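Local structure of CELL division inhibitor (1G3Q) at residues V196-P201 and A223-K228; D200-E205 and K215-S220; L139-E144 and F168-Y173. The protein probably binds and hydrolyses ATP as a MinD-type P-loop ATPase of the cell division apparatus, and is captured here with ADP and magnesium. All blocks are in the same frame, centred on the assembly; numbering follows the deposited sequence.

Overall arrangement
From the N terminus, contact 3 comes first: it pairs strands 136-141 and 164-173 and closes the beta-alpha-beta unit whose crossover is helix 145-160. The chain then forms helix 182-189 and strand 193-198, which adds to the sheet beside 164-173. Contacts 1 and 2 start from the same piece of chain and share Asp200 and Pro201. The shorter loop is that of contact 2, where helix 201-209 meets the turn after helix 213-216; contact 1 encloses it by bringing helix 221-235 back onto the edge strand. All three contacts touch ADP: the ends of strands 164-173 and 193-198 and the start of helix 201-209 line the adenosine, with helix 221-235 packed behind the edge strand.

Contact 1: residues V196-P201 and A223-K228; sequences VIPEDP and AKAFVK. With ADP (adenosine-5'-diphosphate), chain C.
Ile197 lays its CD1 methyl over the ring of Phe226, almost above the centre, in a CH-pi contact with CD1 3.9 Å from the ring centroid and 13° off the normal. This is strand-on-helix packing in the layered alpha-beta-alpha fold of a MinD-type P-loop ATPase: helix 221-235 runs nearly antiparallel to edge strand 193-198, their local axes 7.7 Å apart at 164°. The two side chains cross at about a right angle, and both branches of the isoleucine are used. CG2, anti to the backbone N, sits 3.7 Å from Phe226 CE1. CD1, at the end of the CG1 branch, touches the small Ala225 as well, whose CB lies 3.6 Å from Ile197 CD1. Having no more than a methyl, Ala225 probably lets the helix come close; its CB also meets the carbonyl O of Val196 and the CD of Pro198. The Phe226 side chain also touches Thr18, Val19 and Asn22 on helix 16-29, so the aromatic bridges the edge strand and the helix that follows the P-loop. At its C-terminal end, from Pro198 on, the strand and the residues after it read the adenine with their backbone. ADP N6 donates to Pro198 O at 2.9 Å, nearly straight at 174°. Two residues on, Asp200 N gives its hydrogen to ADP N1 over 2.8 Å.

Contact 2: residues D200-E205 and K215-S220; sequences DPAIRE and KYKPES. With ADP (adenosine-5'-diphosphate), chain C.
Ala202 and Ser220 meet CB to CB at 3.6 Å, the tight part of this contact, where the first turn of helix 201-209 rests on the turn leading into helix 221-235. Asp200 OD2 comes equally near Ser220 CB. Asp200 and Ser220 are both N-caps: Asp200 OD1 takes the amide of Ala202 at 2.9 Å, met from above the carboxylate plane, while OD2 accepts from Gly222 N at the start of the other helix, so one carboxylate ties two helix beginnings together. Ser220 OG, between the backbone N and the carbonyl carbon (chi1 63°), donates to Lys217 O at 2.8 Å across a type I turn and also caps Ala223 N.

The outer side is looser and polar. Glu205 reaches over with OE1 3.0 Å from Lys217 NZ, a salt bridge in which NZ meets OE1 on the syn side, 33° out of the carboxylate plane. Its OE2 comes to 3.7 Å from Tyr216 CE2, carboxylate and ring planes nearly perpendicular. An alanine in place of Glu205 would probably leave the Lys217 ammonium without this mate and its chain freer to turn.

On the nucleotide side of the same helix, Ile203 CD1 packs 3.3 Å from ADP N6, and Arg204 NH2 makes a weak hydrogen bond to ADP O3'. The two bonds of the Asp200 carboxylate, to Ala202 N and Gly222 N, probably help to hold in place the backbone amide that reads adenine N1.

Contact 3: residues L139-E144 and F168-Y173; sequences LVTNPE and FVLNRY. With ADP (adenosine-5'-diphosphate), chain C.
Asn171 is fixed through its backbone N by Thr141 O at 2.9 Å across two parallel strands, and its side-chain amide meets the adenine: ADP N6 donates to Asn171 OD1 at 2.8 Å, and Asn171 ND2 donates to ADP N7 at 2.9 Å. CG stands anti to the backbone N (chi1 -173°); the amide beyond it lies at the N6/N7 edge of the base, and ND2 is also held by Thr14 O of the P-loop. Next to it Arg172 sets one face of its guanidinium against the nucleotide, with ADP C4 3.6 Å above the plane and offset toward the rim; its NE forms a salt bridge with Glu199. The Arg172 chain runs alongside Asn142, whose side chain points the same way.

Behind this first shell lies a parallel beta ladder. The bond from Asn171 N is the last rung of a series in which Val169 N gives to Leu139 O and Thr141 N to Val169 O. These are the two strands of a beta-alpha-beta unit, and its crossover helix 145-160 covers the face bearing Leu139 and Thr141. On that face Leu139 CB packs on Phe168 CB, and Thr141 CG2 reaches the Phe168 ring atom CD1 at 3.7 Å. Where strand 136-141 ends, Pro143 fills the corner at Arg172: its CG touches Leu170 CD1 at 3.8 Å and meets the edge of the Tyr173 ring in its plane.

With an acceptor for N6 and a donor for N7, Asn171 matches the pattern of adenine; a guanine, with its carbonyl at C6, would probably set two acceptors against each other.

Contact 1: residues V196-P201 and A223-K228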
loop_
_atom_site.group_PDB
_atom_site.type_symbol
_atom_site.label_atom_id
_atom_site.label_comp_id
_atom_site.label_asym_id
_atom_site.label_seq_id
_atom_site.Cartn_x
_atom_site.Cartn_y
_atom_site.Cartn_z
ATOM N N VAL A 196 -14.553 0.474 -4.382
ATOM C CA VAL A 196 -15.187 0.671 -3.095
ATOM C C VAL A 196 -14.947 -0.630 -2.347
ATOM O O VAL A 196 -15.396 -1.691 -2.779
ATOM C CB VAL A 196 -16.711 0.899 -3.226
ATOM C CG1 VAL A 196 -17.330 1.063 -1.849
ATOM C CG2 VAL A 196 -16.987 2.137 -4.069
ATOM N N ILE A 197 -14.201 -0.554 -1.252
ATOM C CA ILE A 197 -13.928 -1.734 -0.438
ATOM C C ILE A 197 -14.861 -1.608 0.760
ATOM O O ILE A 197 -14.727 -0.696 1.577
ATOM C CB ILE A 197 -12.465 -1.770 0.060
ATOM C CG1 ILE A 197 -11.496 -1.623 -1.118
ATOM C CG2 ILE A 197 -12.200 -3.088 0.794
ATOM C CD1 ILE A 197 -11.579 -2.743 -2.151
ATOM N N PRO A 198 -15.827 -2.522 0.877
ATOM C CA PRO A 198 -16.763 -2.453 1.998
ATOM C C PRO A 198 -16.153 -2.804 3.346
ATOM O O PRO A 198 -15.117 -3.470 3.419
ATOM C CB PRO A 198 -17.845 -3.446 1.589
ATOM C CG PRO A 198 -17.043 -4.513 0.894
ATOM C CD PRO A 198 -16.106 -3.695 0.025
ATOM N N GLU A 199 -16.788 -2.323 4.410
ATOM C CA GLU A 199 -16.357 -2.645 5.764
ATOM C C GLU A 199 -16.705 -4.127 5.791
ATOM O O GLU A 199 -17.851 -4.503 5.527
ATOM C CB GLU A 199 -17.201 -1.880 6.788
ATOM C CG GLU A 199 -16.832 -2.113 8.252
ATOM C CD GLU A 199 -15.402 -1.719 8.568
ATOM O OE1 GLU A 199 -14.846 -0.862 7.853
ATOM O OE2 GLU A 199 -14.835 -2.256 9.540
ATOM N N ASP A 200 -15.726 -4.974 6.083
ATOM C CA ASP A 200 -15.975 -6.409 6.074
ATOM C C ASP A 200 -15.117 -7.142 7.100
ATOM O O ASP A 200 -13.892 -7.128 7.015
ATOM C CB ASP A 200 -15.681 -6.951 4.672
ATOM C CG ASP A 200 -16.093 -8.402 4.492
ATOM O OD1 ASP A 200 -16.390 -9.084 5.493
ATOM O OD2 ASP A 200 -16.108 -8.863 3.331
ATOM N N PRO A 201 -15.754 -7.789 8.087
ATOM C CA PRO A 201 -15.017 -8.531 9.115
ATOM C C PRO A 201 -13.993 -9.495 8.503
ATOM O O PRO A 201 -12.960 -9.774 9.107
ATOM C CB PRO A 201 -16.126 -9.263 9.863
ATOM C CG PRO A 201 -17.254 -8.263 9.815
ATOM C CD PRO A 201 -17.202 -7.795 8.369
ATOM N N ALA A 223 -12.981 -9.535 -0.427
ATOM C CA ALA A 223 -12.099 -10.236 -1.350
ATOM C C ALA A 223 -12.464 -9.900 -2.789
ATOM O O ALA A 223 -11.602 -9.554 -3.594
ATOM C CB ALA A 223 -12.195 -11.755 -1.131
ATOM N N LYS A 224 -13.747 -10.004 -3.111
ATOM C CA LYS A 224 -14.200 -9.717 -4.467
ATOM C C LYS A 224 -13.924 -8.277 -4.901
ATOM O O LYS A 224 -13.579 -8.036 -6.056
ATOM C CB LYS A 224 -15.688 -10.053 -4.596
ATOM C CG LYS A 224 -15.955 -11.557 -4.566
ATOM C CD LYS A 224 -17.437 -11.888 -4.441
ATOM C CE LYS A 224 -17.654 -13.396 -4.530
ATOM N NZ LYS A 224 -19.057 -13.807 -4.227
ATOM N N ALA A 225 -14.065 -7.323 -3.984
ATOM C CA ALA A 225 -13.805 -5.925 -4.316
ATOM C C ALA A 225 -12.323 -5.729 -4.646
ATOM O O ALA A 225 -11.978 -4.986 -5.569
ATOM C CB ALA A 225 -14.216 -5.021 -3.161
ATOM N N PHE A 226 -11.444 -6.398 -3.903
ATOM C CA PHE A 226 -10.013 -6.273 -4.169
ATOM C C PHE A 226 -9.617 -6.902 -5.502
ATOM O O PHE A 226 -8.696 -6.421 -6.169
ATOM C CB PHE A 226 -9.191 -6.884 -3.028
ATOM C CG PHE A 226 -8.955 -5.936 -1.886
ATOM C CD1 PHE A 226 -9.431 -6.219 -0.612
ATOM C CD2 PHE A 226 -8.264 -4.744 -2.094
ATOM C CE1 PHE A 226 -9.225 -5.331 0.442
ATOM C CE2 PHE A 226 -8.051 -3.846 -1.050
ATOM C CZ PHE A 226 -8.534 -4.141 0.224
ATOM N N VAL A 227 -10.299 -7.978 -5.888
ATOM C CA VAL A 227 -10.006 -8.623 -7.163
ATOM C C VAL A 227 -10.353 -7.636 -8.277
ATOM O O VAL A 227 -9.608 -7.502 -9.246
ATOM C CB VAL A 227 -10.825 -9.923 -7.349
ATOM C CG1 VAL A 227 -10.638 -10.459 -8.766
ATOM C CG2 VAL A 227 -10.368 -10.974 -6.340
ATOM N N LYS A 228 -11.481 -6.942 -8.125
ATOM C CA LYS A 228 -11.907 -5.953 -9.111
ATOM C C LYS A 228 -10.926 -4.786 -9.143
ATOM O O LYS A 228 -10.611 -4.264 -10.213
ATOM C CB LYS A 228 -13.316 -5.440 -8.797
ATOM C CG LYS A 228 -14.405 -6.482 -9.006
ATOM C CD LYS A 228 -15.795 -5.881 -8.861
ATOM C CE LYS A 228 -16.876 -6.934 -9.093
ATOM N NZ LYS A 228 -18.253 -6.353 -9.068
HETATM P PB ADP C . -3.311 1.766 7.830
HETATM O O1B ADP C . -2.872 2.373 9.070
HETATM O O2B ADP C . -3.910 2.787 6.957
HETATM O O3B ADP C . -2.178 0.898 6.989
HETATM P PA ADP C . -4.561 -0.760 8.087
HETATM O O1A ADP C . -3.679 -1.450 8.964
HETATM O O2A ADP C . -4.484 -1.205 6.721
HETATM O O3A ADP C . -4.435 0.750 8.150
HETATM O "O5'" ADP C . -5.949 -1.042 8.591
HETATM C "C5'" ADP C . -6.404 -0.724 9.962
HETATM C "C4'" ADP C . -7.247 -1.807 10.532
HETATM O "O4'" ADP C . -8.577 -1.821 9.939
HETATM C "C3'" ADP C . -6.732 -3.194 10.311
HETATM O "O3'" ADP C . -6.813 -3.954 11.514
HETATM C "C2'" ADP C . -7.598 -3.819 9.260
HETATM O "O2'" ADP C . -7.793 -5.227 9.369
HETATM C "C1'" ADP C . -8.887 -3.121 9.367
HETATM N N9 ADP C . -9.528 -2.819 8.057
HETATM C C8 ADP C . -9.086 -2.117 6.925
HETATM N N7 ADP C . -9.931 -2.050 5.936
HETATM C C5 ADP C . -11.021 -2.745 6.409
HETATM C C6 ADP C . -12.285 -3.053 5.831
HETATM N N6 ADP C . -12.572 -2.632 4.599
HETATM N N1 ADP C . -13.196 -3.795 6.586
HETATM C C2 ADP C . -12.877 -4.215 7.849
HETATM N N3 ADP C . -11.699 -3.968 8.472
HETATM C C4 ADP C . -10.808 -3.228 7.704
#

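Contact 2: residues D200-E205 and K215-S220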
loop_
_atom_site.group_PDB
_atom_site.type_symbol
_atom_site.label_atom_id
_atom_site.label_comp_id
_atom_site.label_asym_id
_atom_site.label_seq_id
_atom_site.Cartn_x
_atom_site.Cartn_y
_atom_site.Cartn_z
ATOM N N ASP A 200 -15.726 -4.974 6.083
ATOM C CA ASP A 200 -15.975 -6.409 6.074
ATOM C C ASP A 200 -15.117 -7.142 7.100
ATOM O O ASP A 200 -13.892 -7.128 7.015
ATOM C CB ASP A 200 -15.681 -6.951 4.672
ATOM C CG ASP A 200 -16.093 -8.402 4.492
ATOM O OD1 ASP A 200 -16.390 -9.084 5.493
ATOM O OD2 ASP A 200 -16.108 -8.863 3.331
ATOM N N PRO A 201 -15.754 -7.789 8.087
ATOM C CA PRO A 201 -15.017 -8.531 9.115
ATOM C C PRO A 201 -13.993 -9.495 8.503
ATOM O O PRO A 201 -12.960 -9.774 9.107
ATOM C CB PRO A 201 -16.126 -9.263 9.863
ATOM C CG PRO A 201 -17.254 -8.263 9.815
ATOM C CD PRO A 201 -17.202 -7.795 8.369
ATOM N N ALA A 202 -14.280 -9.995 7.301
ATOM C CA ALA A 202 -13.369 -10.925 6.627
ATOM C C ALA A 202 -11.995 -10.304 6.390
ATOM O O ALA A 202 -10.968 -10.991 6.437
ATOM C CB ALA A 202 -13.967 -11.376 5.304
ATOM N N ILE A 203 -11.977 -9.002 6.122
ATOM C CA ILE A 203 -10.725 -8.300 5.881
ATOM C C ILE A 203 -9.901 -8.257 7.171
ATOM O O ILE A 203 -8.697 -8.519 7.160
ATOM C CB ILE A 203 -10.996 -6.867 5.352
ATOM C CG1 ILE A 203 -11.495 -6.946 3.904
ATOM C CG2 ILE A 203 -9.735 -6.024 5.442
ATOM C CD1 ILE A 203 -11.892 -5.596 3.286
ATOM N N ARG A 204 -10.561 -7.933 8.279
ATOM C CA ARG A 204 -9.899 -7.879 9.582
ATOM C C ARG A 204 -9.396 -9.278 9.936
ATOM O O ARG A 204 -8.301 -9.442 10.476
ATOM C CB ARG A 204 -10.884 -7.385 10.652
ATOM C CG ARG A 204 -10.400 -7.511 12.100
ATOM C CD ARG A 204 -9.126 -6.714 12.374
ATOM N NE ARG A 204 -8.731 -6.788 13.783
ATOM C CZ ARG A 204 -7.548 -6.405 14.255
ATOM N NH1 ARG A 204 -7.285 -6.513 15.552
ATOM N NH2 ARG A 204 -6.622 -5.920 13.435
ATOM N N GLU A 205 -10.196 -10.290 9.619
ATOM C CA GLU A 205 -9.806 -11.660 9.913
ATOM C C GLU A 205 -8.523 -12.004 9.157
ATOM O O GLU A 205 -7.616 -12.627 9.712
ATOM C CB GLU A 205 -10.917 -12.637 9.523
ATOM C CG GLU A 205 -10.710 -14.026 10.112
ATOM C CD GLU A 205 -11.842 -14.991 9.796
ATOM O OE1 GLU A 205 -12.962 -14.533 9.471
ATOM O OE2 GLU A 205 -11.611 -16.215 9.892
ATOM N N LYS A 215 -7.384 -13.853 -0.538
ATOM C CA LYS A 215 -7.090 -15.270 -0.719
ATOM C C LYS A 215 -7.662 -16.136 0.403
ATOM O O LYS A 215 -8.199 -17.211 0.147
ATOM C CB LYS A 215 -5.581 -15.511 -0.818
ATOM C CG LYS A 215 -5.244 -16.927 -1.289
ATOM C CD LYS A 215 -3.745 -17.143 -1.449
ATOM C CE LYS A 215 -3.458 -18.551 -1.938
ATOM N NZ LYS A 215 -2.001 -18.833 -2.021
ATOM N N TYR A 216 -7.552 -15.662 1.641
ATOM C CA TYR A 216 -8.040 -16.408 2.800
ATOM C C TYR A 216 -9.545 -16.689 2.718
ATOM O O TYR A 216 -9.980 -17.815 2.941
ATOM C CB TYR A 216 -7.697 -15.639 4.086
ATOM C CG TYR A 216 -7.886 -16.419 5.378
ATOM C CD1 TYR A 216 -7.404 -17.722 5.515
ATOM C CD2 TYR A 216 -8.505 -15.831 6.479
ATOM C CE1 TYR A 216 -7.537 -18.418 6.731
ATOM C CE2 TYR A 216 -8.641 -16.513 7.688
ATOM C CZ TYR A 216 -8.158 -17.803 7.807
ATOM O OH TYR A 216 -8.320 -18.478 8.999
ATOM N N LYS A 217 -10.338 -15.665 2.403
ATOM C CA LYS A 217 -11.790 -15.830 2.280
ATOM C C LYS A 217 -12.198 -15.233 0.931
ATOM O O LYS A 217 -12.775 -14.146 0.858
ATOM C CB LYS A 217 -12.494 -15.128 3.447
ATOM C CG LYS A 217 -12.021 -15.648 4.810
ATOM C CD LYS A 217 -12.782 -15.046 5.988
ATOM C CE LYS A 217 -14.239 -15.475 5.984
ATOM N NZ LYS A 217 -14.919 -15.109 7.254
ATOM N N PRO A 218 -11.910 -15.964 -0.158
ATOM C CA PRO A 218 -12.185 -15.592 -1.547
ATOM C C PRO A 218 -13.612 -15.249 -1.978
ATOM O O PRO A 218 -13.796 -14.632 -3.024
ATOM C CB PRO A 218 -11.605 -16.769 -2.331
ATOM C CG PRO A 218 -11.861 -17.912 -1.431
ATOM C CD PRO A 218 -11.449 -17.364 -0.086
ATOM N N GLU A 219 -14.616 -15.638 -1.198
ATOM C CA GLU A 219 -15.997 -15.330 -1.567
ATOM C C GLU A 219 -16.581 -14.165 -0.772
ATOM O O GLU A 219 -17.741 -13.803 -0.954
ATOM C CB GLU A 219 -16.891 -16.565 -1.398
ATOM C CG GLU A 219 -16.662 -17.677 -2.427
ATOM C CD GLU A 219 -17.011 -17.260 -3.854
ATOM O OE1 GLU A 219 -17.898 -16.398 -4.029
ATOM O OE2 GLU A 219 -16.411 -17.810 -4.805
ATOM N N SER A 220 -15.782 -13.581 0.117
ATOM C CA SER A 220 -16.251 -12.443 0.906
ATOM C C SER A 220 -16.370 -11.210 0.013
ATOM O O SER A 220 -15.711 -11.123 -1.021
ATOM C CB SER A 220 -15.275 -12.142 2.045
ATOM O OG SER A 220 -14.007 -11.763 1.541
HETATM P PB ADP C . -3.311 1.766 7.830
HETATM O O1B ADP C . -2.872 2.373 9.070
HETATM O O2B ADP C . -3.910 2.787 6.957
HETATM O O3B ADP C . -2.178 0.898 6.989
HETATM P PA ADP C . -4.561 -0.760 8.087
HETATM O O1A ADP C . -3.679 -1.450 8.964
HETATM O O2A ADP C . -4.484 -1.205 6.721
HETATM O O3A ADP C . -4.435 0.750 8.150
HETATM O "O5'" ADP C . -5.949 -1.042 8.591
HETATM C "C5'" ADP C . -6.404 -0.724 9.962
HETATM C "C4'" ADP C . -7.247 -1.807 10.532
HETATM O "O4'" ADP C . -8.577 -1.821 9.939
HETATM C "C3'" ADP C . -6.732 -3.194 10.311
HETATM O "O3'" ADP C . -6.813 -3.954 11.514
HETATM C "C2'" ADP C . -7.598 -3.819 9.260
HETATM O "O2'" ADP C . -7.793 -5.227 9.369
HETATM C "C1'" ADP C . -8.887 -3.121 9.367
HETATM N N9 ADP C . -9.528 -2.819 8.057
HETATM C C8 ADP C . -9.086 -2.117 6.925
HETATM N N7 ADP C . -9.931 -2.050 5.936
HETATM C C5 ADP C . -11.021 -2.745 6.409
HETATM C C6 ADP C . -12.285 -3.053 5.831
HETATM N N6 ADP C . -12.572 -2.632 4.599
HETATM N N1 ADP C . -13.196 -3.795 6.586
HETATM C C2 ADP C . -12.877 -4.215 7.849
HETATM N N3 ADP C . -11.699 -3.968 8.472
HETATM C C4 ADP C . -10.808 -3.228 7.704
#

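Contact 3: residues L139-E144 and F168-Y173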
loop_
_atom_site.group_PDB
_atom_site.type_symbol
_atom_site.label_atom_id
_atom_site.label_comp_id
_atom_site.label_asym_id
_atom_site.label_seq_id
_atom_site.Cartn_x
_atom_site.Cartn_y
_atom_site.Cartn_z
ATOM N N LEU A 139 -4.686 6.667 -3.987
ATOM C CA LEU A 139 -5.175 7.282 -2.765
ATOM C C LEU A 139 -6.118 6.357 -2.012
ATOM O O LEU A 139 -7.020 5.759 -2.600
ATOM C CB LEU A 139 -5.899 8.598 -3.086
ATOM C CG LEU A 139 -5.222 9.557 -4.073
ATOM C CD1 LEU A 139 -6.037 10.847 -4.153
ATOM C CD2 LEU A 139 -3.802 9.861 -3.632
ATOM N N VAL A 140 -5.896 6.232 -0.708
ATOM C CA VAL A 140 -6.745 5.397 0.132
ATOM C C VAL A 140 -7.416 6.308 1.150
ATOM O O VAL A 140 -6.747 7.068 1.848
ATOM C CB VAL A 140 -5.928 4.320 0.879
ATOM C CG1 VAL A 140 -6.842 3.515 1.781
ATOM C CG2 VAL A 140 -5.237 3.405 -0.122
ATOM N N THR A 141 -8.738 6.232 1.229
ATOM C CA THR A 141 -9.486 7.075 2.149
ATOM C C THR A 141 -10.731 6.381 2.678
ATOM O O THR A 141 -11.168 5.366 2.137
ATOM C CB THR A 141 -9.933 8.374 1.452
ATOM O OG1 THR A 141 -10.607 9.221 2.394
ATOM C CG2 THR A 141 -10.886 8.051 0.307
ATOM N N ASN A 142 -11.292 6.936 3.746
ATOM C CA ASN A 142 -12.513 6.404 4.329
ATOM C C ASN A 142 -13.622 7.393 3.975
ATOM O O ASN A 142 -13.339 8.494 3.505
ATOM C CB ASN A 142 -12.370 6.260 5.844
ATOM C CG ASN A 142 -11.278 5.278 6.230
ATOM O OD1 ASN A 142 -11.052 4.281 5.539
ATOM N ND2 ASN A 142 -10.605 5.547 7.344
ATOM N N PRO A 143 -14.892 7.010 4.182
ATOM C CA PRO A 143 -16.040 7.873 3.872
ATOM C C PRO A 143 -16.233 9.117 4.749
ATOM O O PRO A 143 -17.352 9.612 4.875
ATOM C CB PRO A 143 -17.231 6.916 3.980
ATOM C CG PRO A 143 -16.628 5.568 3.700
ATOM C CD PRO A 143 -15.344 5.642 4.480
ATOM N N GLU A 144 -15.158 9.618 5.354
ATOM C CA GLU A 144 -15.245 10.812 6.198
ATOM C C GLU A 144 -14.767 12.023 5.409
ATOM O O GLU A 144 -13.701 11.987 4.801
ATOM C CB GLU A 144 -14.374 10.662 7.447
ATOM C CG GLU A 144 -14.860 9.638 8.458
ATOM C CD GLU A 144 -13.940 9.546 9.665
ATOM O OE1 GLU A 144 -12.750 9.208 9.481
ATOM O OE2 GLU A 144 -14.403 9.816 10.796
ATOM N N PHE A 168 -8.595 6.895 -6.518
ATOM C CA PHE A 168 -8.692 6.563 -5.105
ATOM C C PHE A 168 -9.565 5.353 -4.799
ATOM O O PHE A 168 -10.371 4.914 -5.622
ATOM C CB PHE A 168 -9.190 7.779 -4.312
ATOM C CG PHE A 168 -10.675 8.026 -4.418
ATOM C CD1 PHE A 168 -11.525 7.692 -3.366
ATOM C CD2 PHE A 168 -11.222 8.615 -5.557
ATOM C CE1 PHE A 168 -12.895 7.944 -3.441
ATOM C CE2 PHE A 168 -12.592 8.872 -5.643
ATOM C CZ PHE A 168 -13.430 8.536 -4.583
ATOM N N VAL A 169 -9.372 4.815 -3.599
ATOM C CA VAL A 169 -10.128 3.671 -3.119
ATOM C C VAL A 169 -10.932 4.144 -1.919
ATOM O O VAL A 169 -10.387 4.766 -1.005
ATOM C CB VAL A 169 -9.193 2.525 -2.658
ATOM C CG1 VAL A 169 -10.014 1.396 -2.040
ATOM C CG2 VAL A 169 -8.377 2.008 -3.837
ATOM N N LEU A 170 -12.232 3.870 -1.928
ATOM C CA LEU A 170 -13.090 4.256 -0.816
ATOM C C LEU A 170 -13.189 3.018 0.060
ATOM O O LEU A 170 -13.992 2.124 -0.201
ATOM C CB LEU A 170 -14.478 4.660 -1.316
ATOM C CG LEU A 170 -15.466 5.166 -0.260
ATOM C CD1 LEU A 170 -14.920 6.429 0.396
ATOM C CD2 LEU A 170 -16.809 5.450 -0.921
ATOM N N ASN A 171 -12.364 2.968 1.097
ATOM C CA ASN A 171 -12.337 1.817 1.986
ATOM C C ASN A 171 -13.225 1.947 3.219
ATOM O O ASN A 171 -13.576 3.051 3.644
ATOM C CB ASN A 171 -10.889 1.533 2.401
ATOM C CG ASN A 171 -10.750 0.254 3.201
ATOM O OD1 ASN A 171 -11.381 -0.756 2.888
ATOM N ND2 ASN A 171 -9.910 0.285 4.230
ATOM N N ARG A 172 -13.591 0.796 3.775
ATOM C CA ARG A 172 -14.423 0.718 4.966
ATOM C C ARG A 172 -15.800 1.350 4.771
ATOM O O ARG A 172 -16.354 1.959 5.687
ATOM C CB ARG A 172 -13.690 1.373 6.137
ATOM C CG ARG A 172 -12.212 1.004 6.165
ATOM C CD ARG A 172 -11.597 1.150 7.537
ATOM N NE ARG A 172 -12.178 0.219 8.501
ATOM C CZ ARG A 172 -11.703 0.029 9.726
ATOM N NH1 ARG A 172 -10.636 0.700 10.133
ATOM N NH2 ARG A 172 -12.299 -0.823 10.550
ATOM N N TYR A 173 -16.354 1.195 3.573
ATOM C CA TYR A 173 -17.666 1.752 3.282
ATOM C C TYR A 173 -18.760 0.867 3.869
ATOM O O TYR A 173 -18.755 -0.348 3.680
ATOM C CB TYR A 173 -17.875 1.884 1.773
ATOM C CG TYR A 173 -19.207 2.506 1.417
ATOM C CD1 TYR A 173 -19.477 3.841 1.721
ATOM C CD2 TYR A 173 -20.211 1.752 0.815
ATOM C CE1 TYR A 173 -20.719 4.410 1.435
ATOM C CE2 TYR A 173 -21.458 2.311 0.526
ATOM C CZ TYR A 173 -21.704 3.639 0.839
ATOM O OH TYR A 173 -22.930 4.193 0.556
HETATM P PB ADP C . -3.311 1.766 7.830
HETATM O O1B ADP C . -2.872 2.373 9.070
HETATM O O2B ADP C . -3.910 2.787 6.957
HETATM O O3B ADP C . -2.178 0.898 6.989
HETATM P PA ADP C . -4.561 -0.760 8.087
HETATM O O1A ADP C . -3.679 -1.450 8.964
HETATM O O2A ADP C . -4.484 -1.205 6.721
HETATM O O3A ADP C . -4.435 0.750 8.150
HETATM O "O5'" ADP C . -5.949 -1.042 8.591
HETATM C "C5'" ADP C . -6.404 -0.724 9.962
HETATM C "C4'" ADP C . -7.247 -1.807 10.532
HETATM O "O4'" ADP C . -8.577 -1.821 9.939
HETATM C "C3'" ADP C . -6.732 -3.194 10.311
HETATM O "O3'" ADP C . -6.813 -3.954 11.514
HETATM C "C2'" ADP C . -7.598 -3.819 9.260
HETATM O "O2'" ADP C . -7.793 -5.227 9.369
HETATM C "C1'" ADP C . -8.887 -3.121 9.367
HETATM N N9 ADP C . -9.528 -2.819 8.057
HETATM C C8 ADP C . -9.086 -2.117 6.925
HETATM N N7 ADP C . -9.931 -2.050 5.936
HETATM C C5 ADP C . -11.021 -2.745 6.409
HETATM C C6 ADP C . -12.285 -3.053 5.831
HETATM N N6 ADP C . -12.572 -2.632 4.599
HETATM N N1 ADP C . -13.196 -3.795 6.586
HETATM C C2 ADP C . -12.877 -4.215 7.849
HETATM N N3 ADP C . -11.699 -3.968 8.472
HETATM C C4 ADP C . -10.808 -3.228 7.704
#